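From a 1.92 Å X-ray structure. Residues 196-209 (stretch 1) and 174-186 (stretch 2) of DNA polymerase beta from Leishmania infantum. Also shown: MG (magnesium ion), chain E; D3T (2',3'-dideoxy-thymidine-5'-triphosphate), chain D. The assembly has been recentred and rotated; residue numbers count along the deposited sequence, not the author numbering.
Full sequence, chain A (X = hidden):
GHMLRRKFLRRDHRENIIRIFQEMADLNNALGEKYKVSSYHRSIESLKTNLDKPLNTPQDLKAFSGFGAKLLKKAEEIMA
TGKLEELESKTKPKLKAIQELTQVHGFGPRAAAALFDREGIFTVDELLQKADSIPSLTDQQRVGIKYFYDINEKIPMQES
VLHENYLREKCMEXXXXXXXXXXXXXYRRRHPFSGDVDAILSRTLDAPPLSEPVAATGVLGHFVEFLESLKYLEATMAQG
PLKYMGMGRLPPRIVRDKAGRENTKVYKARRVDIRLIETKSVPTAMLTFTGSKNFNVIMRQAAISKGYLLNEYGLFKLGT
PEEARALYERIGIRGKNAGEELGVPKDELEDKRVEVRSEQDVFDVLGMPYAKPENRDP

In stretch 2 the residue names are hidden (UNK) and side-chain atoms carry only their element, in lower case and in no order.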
# COMPACT_ATOMS: atom_id res chain seq x y z
N ASP A 196 -9.53 -1.98 0.84
CA ASP A 196 -8.86 -0.81 1.42
C ASP A 196 -8.73 0.29 0.36
O ASP A 196 -9.26 0.17 -0.75
CB ASP A 196 -7.48 -1.20 2.00
CG ASP A 196 -6.40 -1.38 0.93
OD1 ASP A 196 -6.76 -1.61 -0.23
OD2 ASP A 196 -5.19 -1.26 1.22
N VAL A 197 -8.04 1.37 0.72
CA VAL A 197 -7.74 2.44 -0.22
C VAL A 197 -6.22 2.46 -0.48
O VAL A 197 -5.45 2.70 0.46
CB VAL A 197 -8.17 3.81 0.34
CG1 VAL A 197 -7.80 4.94 -0.64
CG2 VAL A 197 -9.67 3.83 0.62
N ASP A 198 -5.79 2.21 -1.72
CA ASP A 198 -4.37 2.22 -2.07
C ASP A 198 -4.00 3.48 -2.84
O ASP A 198 -4.35 3.62 -4.02
CB ASP A 198 -4.00 1.00 -2.93
CG ASP A 198 -4.29 -0.32 -2.22
OD1 ASP A 198 -3.69 -0.58 -1.15
OD2 ASP A 198 -5.12 -1.09 -2.73
N ALA A 199 -3.29 4.40 -2.19
CA ALA A 199 -2.97 5.67 -2.81
C ALA A 199 -1.47 5.81 -3.12
O ALA A 199 -0.63 5.32 -2.36
CB ALA A 199 -3.42 6.83 -1.92
N ILE A 200 -1.16 6.45 -4.24
CA ILE A 200 0.20 6.89 -4.56
C ILE A 200 0.28 8.41 -4.46
O ILE A 200 -0.54 9.13 -5.05
CB ILE A 200 0.64 6.49 -6.00
CG1 ILE A 200 0.65 4.97 -6.15
CG2 ILE A 200 2.03 7.10 -6.35
CD1 ILE A 200 0.79 4.51 -7.63
N LEU A 201 1.26 8.89 -3.70
CA LEU A 201 1.58 10.31 -3.64
C LEU A 201 2.88 10.54 -4.42
O LEU A 201 3.87 9.86 -4.17
CB LEU A 201 1.74 10.72 -2.17
CG LEU A 201 2.24 12.14 -1.87
CD1 LEU A 201 1.23 13.19 -2.34
CD2 LEU A 201 2.55 12.29 -0.38
N SER A 202 2.88 11.47 -5.37
CA SER A 202 4.08 11.70 -6.17
C SER A 202 4.15 13.13 -6.72
O SER A 202 3.13 13.80 -6.86
CB SER A 202 4.14 10.70 -7.33
OG SER A 202 3.06 10.90 -8.25
N ARG A 203 5.37 13.59 -7.01
CA ARG A 203 5.55 14.89 -7.66
C ARG A 203 5.20 14.80 -9.14
O ARG A 203 5.45 13.77 -9.79
CB ARG A 203 6.99 15.41 -7.46
CG ARG A 203 7.28 15.85 -6.01
CD ARG A 203 8.78 16.16 -5.80
NE ARG A 203 9.24 17.39 -6.49
CZ ARG A 203 9.02 18.61 -6.03
NH1 ARG A 203 8.34 18.78 -4.90
NH2 ARG A 203 9.48 19.68 -6.69
N THR A 204 4.64 15.87 -9.70
CA THR A 204 4.21 15.85 -11.09
C THR A 204 5.40 15.99 -12.05
O THR A 204 6.50 16.39 -11.64
CB THR A 204 3.25 17.01 -11.40
OG1 THR A 204 3.97 18.25 -11.29
CG2 THR A 204 2.06 17.01 -10.42
N LEU A 205 5.16 15.69 -13.32
CA LEU A 205 6.18 15.88 -14.36
C LEU A 205 6.66 17.32 -14.46
O LEU A 205 7.82 17.56 -14.80
CB LEU A 205 5.66 15.39 -15.71
CG LEU A 205 5.66 13.86 -15.85
CD1 LEU A 205 4.84 13.42 -17.06
CD2 LEU A 205 7.08 13.34 -15.92
N ASP A 206 5.79 18.28 -14.16
CA ASP A 206 6.15 19.70 -14.21
C ASP A 206 6.93 20.23 -13.00
O ASP A 206 7.56 21.28 -13.08
CB ASP A 206 4.89 20.56 -14.38
CG ASP A 206 4.30 20.48 -15.77
OD1 ASP A 206 5.00 19.99 -16.69
OD2 ASP A 206 3.14 20.90 -15.94
N ALA A 207 6.88 19.53 -11.87
CA ALA A 207 7.55 20.00 -10.65
C ALA A 207 9.06 20.07 -10.83
O ALA A 207 9.65 19.21 -11.50
CB ALA A 207 7.19 19.07 -9.47
N PRO A 208 9.71 21.07 -10.22
CA PRO A 208 11.17 21.12 -10.40
C PRO A 208 11.87 19.94 -9.72
O PRO A 208 11.38 19.43 -8.71
CB PRO A 208 11.58 22.45 -9.74
CG PRO A 208 10.41 22.88 -8.92
CD PRO A 208 9.19 22.27 -9.54
N PRO A 209 12.99 19.48 -10.29
CA PRO A 209 13.75 18.37 -9.71
C PRO A 209 14.37 18.75 -8.37
O PRO A 209 14.74 19.90 -8.18
CB PRO A 209 14.87 18.13 -10.73
CG PRO A 209 14.45 18.87 -11.97
CD PRO A 209 13.62 20.01 -11.51
N UNK A 174 -2.54 21.42 1.14
CA UNK A 174 -1.37 21.47 2.02
C UNK A 174 -0.03 21.29 1.30
O UNK A 174 0.99 21.83 1.75
c UNK A 174 -1.27 19.04 2.79
c UNK A 174 -0.56 20.89 4.35
c UNK A 174 -1.52 20.50 3.23
N UNK A 175 -0.02 20.55 0.19
CA UNK A 175 1.23 20.32 -0.57
C UNK A 175 1.36 21.14 -1.85
O UNK A 175 2.48 21.36 -2.34
c UNK A 175 1.34 17.84 0.28
c UNK A 175 1.42 18.83 -0.89
c UNK A 175 1.60 16.41 -0.21
c UNK A 175 2.33 18.21 1.38
N UNK A 176 0.24 21.58 -2.41
CA UNK A 176 0.27 22.44 -3.60
C UNK A 176 0.37 21.70 -4.92
O UNK A 176 0.35 20.47 -4.97
N UNK A 177 0.50 22.45 -6.02
CA UNK A 177 0.40 21.90 -7.37
C UNK A 177 1.56 20.99 -7.77
O UNK A 177 1.46 20.28 -8.77
c UNK A 177 1.49 23.91 -8.48
c UNK A 177 0.26 23.03 -8.40
c UNK A 177 1.42 24.89 -9.64
n UNK A 177 2.81 26.40 -11.05
c UNK A 177 2.72 25.67 -9.76
N UNK A 178 2.67 21.00 -7.02
CA UNK A 178 3.80 20.12 -7.36
C UNK A 178 3.50 18.64 -7.11
O UNK A 178 4.25 17.77 -7.56
c UNK A 178 5.07 20.48 -6.58
o UNK A 178 5.44 22.20 -8.19
o UNK A 178 6.55 22.31 -6.31
c UNK A 178 5.73 21.76 -7.07
N UNK A 179 2.44 18.35 -6.36
CA UNK A 179 2.12 16.98 -5.96
C UNK A 179 0.79 16.47 -6.53
O UNK A 179 -0.08 17.26 -6.89
c UNK A 179 4.17 17.94 -3.46
c UNK A 179 2.12 16.85 -4.43
c UNK A 179 5.41 15.49 -3.11
c UNK A 179 3.51 16.78 -3.83
c UNK A 179 5.45 17.87 -2.92
c UNK A 179 4.14 15.56 -3.66
c UNK A 179 6.07 16.65 -2.74
N UNK A 180 0.65 15.15 -6.62
CA UNK A 180 -0.64 14.58 -7.01
C UNK A 180 -0.95 13.28 -6.26
O UNK A 180 -0.04 12.64 -5.71
c UNK A 180 -0.67 14.33 -8.52
o UNK A 180 0.26 13.33 -8.86
N UNK A 181 -2.23 12.92 -6.24
CA UNK A 181 -2.71 11.66 -5.65
C UNK A 181 -3.41 10.81 -6.70
O UNK A 181 -4.24 11.33 -7.48
c UNK A 181 -3.73 11.93 -4.50
c UNK A 181 -3.04 12.53 -3.27
c UNK A 181 -2.29 11.51 -2.41
c UNK A 181 -4.45 10.63 -4.12
N UNK A 182 -3.09 9.52 -6.73
CA UNK A 182 -3.73 8.54 -7.61
C UNK A 182 -4.16 7.32 -6.78
O UNK A 182 -3.36 6.78 -6.01
c UNK A 182 -2.23 9.10 -9.72
c UNK A 182 -3.22 9.30 -10.88
c UNK A 182 -0.84 8.74 -10.25
c UNK A 182 -2.76 8.07 -8.71
N UNK A 183 -5.41 6.89 -6.93
CA UNK A 183 -5.90 5.71 -6.21
C UNK A 183 -5.82 4.49 -7.12
O UNK A 183 -6.39 4.49 -8.22
c UNK A 183 -7.49 7.21 -4.91
c UNK A 183 -6.57 7.32 -3.68
c UNK A 183 -7.80 4.70 -4.88
c UNK A 183 -7.35 5.90 -5.71
N UNK A 184 -5.13 3.45 -6.67
CA UNK A 184 -4.93 2.23 -7.46
C UNK A 184 -5.70 1.05 -6.86
O UNK A 184 -6.88 1.18 -6.58
c UNK A 184 -3.44 1.91 -7.59
s UNK A 184 -2.53 3.23 -8.46
N UNK A 185 -5.03 -0.09 -6.65
CA UNK A 185 -5.69 -1.26 -6.07
C UNK A 185 -6.88 -1.77 -6.88
O UNK A 185 -7.01 -1.50 -8.07
N UNK A 186 -7.77 -2.52 -6.22
CA UNK A 186 -8.92 -3.12 -6.89
C UNK A 186 -9.94 -2.09 -7.38
O UNK A 186 -10.75 -2.38 -8.27
o UNK A 186 -10.03 -3.57 -4.78
c UNK A 186 -9.59 -4.17 -5.99
MG MG E . -6.39 -2.71 -2.06
PA D3T D . -4.29 -5.20 -1.80
O1A D3T D . -4.78 -3.92 -1.22
O2A D3T D . -3.79 -6.19 -0.78
O5' D3T D . -2.69 -4.56 -2.25
C5' D3T D . -2.72 -3.57 -3.15
C4' D3T D . -1.70 -3.83 -4.33
O4' D3T D . -0.42 -4.23 -3.82
C1' D3T D . 0.14 -5.18 -4.67
N1 D3T D . 0.52 -6.39 -3.89
C6 D3T D . -0.34 -6.87 -2.92
C2 D3T D . 1.76 -7.08 -4.18
O2 D3T D . 2.52 -6.68 -5.03
N3 D3T D . 2.05 -8.25 -3.43
C4 D3T D . 1.17 -8.65 -2.51
O4 D3T D . 1.47 -9.76 -1.81
C5 D3T D . -0.06 -8.01 -2.18
C5M D3T D . -0.93 -8.57 -1.14
C2' D3T D . -0.88 -5.57 -5.76
C3' D3T D . -2.17 -5.00 -5.22
O3A D3T D . -4.70 -5.70 -3.20
PB D3T D . -6.22 -5.26 -3.93
O1B D3T D . -6.11 -3.77 -3.88
O2B D3T D . -5.90 -5.88 -5.26
O3B D3T D . -7.49 -5.84 -3.28
PG D3T D . -8.49 -5.36 -1.99
O1G D3T D . -7.92 -4.10 -1.42
O2G D3T D . -8.39 -6.54 -1.04
O3G D3T D . -9.84 -5.15 -2.64
O HOH W 1 2.59 20.60 -11.27
O HOH W 2 7.09 21.31 -3.82
O HOH W 3 0.41 10.16 -7.66
O HOH W 4 -7.71 1.13 -3.80
O HOH W 5 -8.04 -1.38 -2.92

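Position 174 carries three side-chain carbons, the first bearing the other two, and touches nothing on stretch 1; the fork at the first carbon makes it Val174. Position 175 has four carbons forked at the second, so it is Leu175; its CD1 lies 3.9 Å from Leu201 CD1, an apolar contact onto Leu201 of the partner strand. At position 176 there is no side chain, and phi is 85°. A CB here would be jammed against the carbonyl O of the residue before, so the backbone itself calls for Gly176.

Position 177 extends four carbons in a row to a nitrogen: Lys177. Its long chain is exposed, as suits a charge, while its backbone O receives a hydrogen bond from water 1, which also binds Thr204 OG1. Position 178 shows two carbons, the second carrying two oxygens. Two oxygens on the second carbon make a carboxylate, since an amide would carry one nitrogen, and the short chain excludes glutamate: Asp178. Water 2 donates to its OD2 and accepts from Arg203 NH1. Asp178 OD2 forms a long salt bridge, 4.0 Å, with Arg203 NH2, which is also held by Pro208 O.

Position 179 has one carbon and then a six-carbon ring without a hydroxyl, hence Phe179. Arg203 CG sits over the ring face, 3.8 Å from its centroid, in a CH-pi contact that exploits the aliphatic part of the arginine. Position 180 has one carbon and one oxygen: Ser180. Opposite Ser202, it is small and polar; water 3 binds Ser202 OG at 2.8 Å and, weakly, Ser180 OG at 3.4 Å.

Position 181 has four carbons forked at the first, one arm two carbons long: Ile181. Its CD1 meets Leu201 CD1 at 3.9 Å in a buried apolar layer. Position 182 has four carbons forked at the second, giving Leu182, on the same face as Ile200 but partly exposed; its backbone N and O both hydrogen-bond Ile200. Position 183 repeats the pattern of 181 and is Ile183, its CD1 3.6 Å from Ala199 CB, a small side chain that leaves room for it. Position 184 has one carbon and a sulfur: Cys184, compact and buried, its SG 3.7 Å from Ile200 CD1.

Position 185 has no side chain; an ideal CB would come within 2.2 Å of Asp198 OD2, and phi is positive, so it is Gly185. Position 186 has one carbon and one oxygen, and that oxygen donates to D3T O3G: Ser186, whose backbone N also bonds D3T O1B.

The contact is an antiparallel pair of strands. Hydrogen bonds run both ways between Ile200 and Leu182 and between Ser202 and Ser180, and Thr204 N to Asp178 O and Cys184 N to Asp198 O extend the ladder. Ala199, Leu201 and Arg203 share one face with Ile183, Ile181 and Phe179. Beyond the ladder, Asp196 and Asp198 bind the magnesium that also holds the nucleotide, as befits a polymerase.

Stretch 2 174-186: VLGKDFSILICGS
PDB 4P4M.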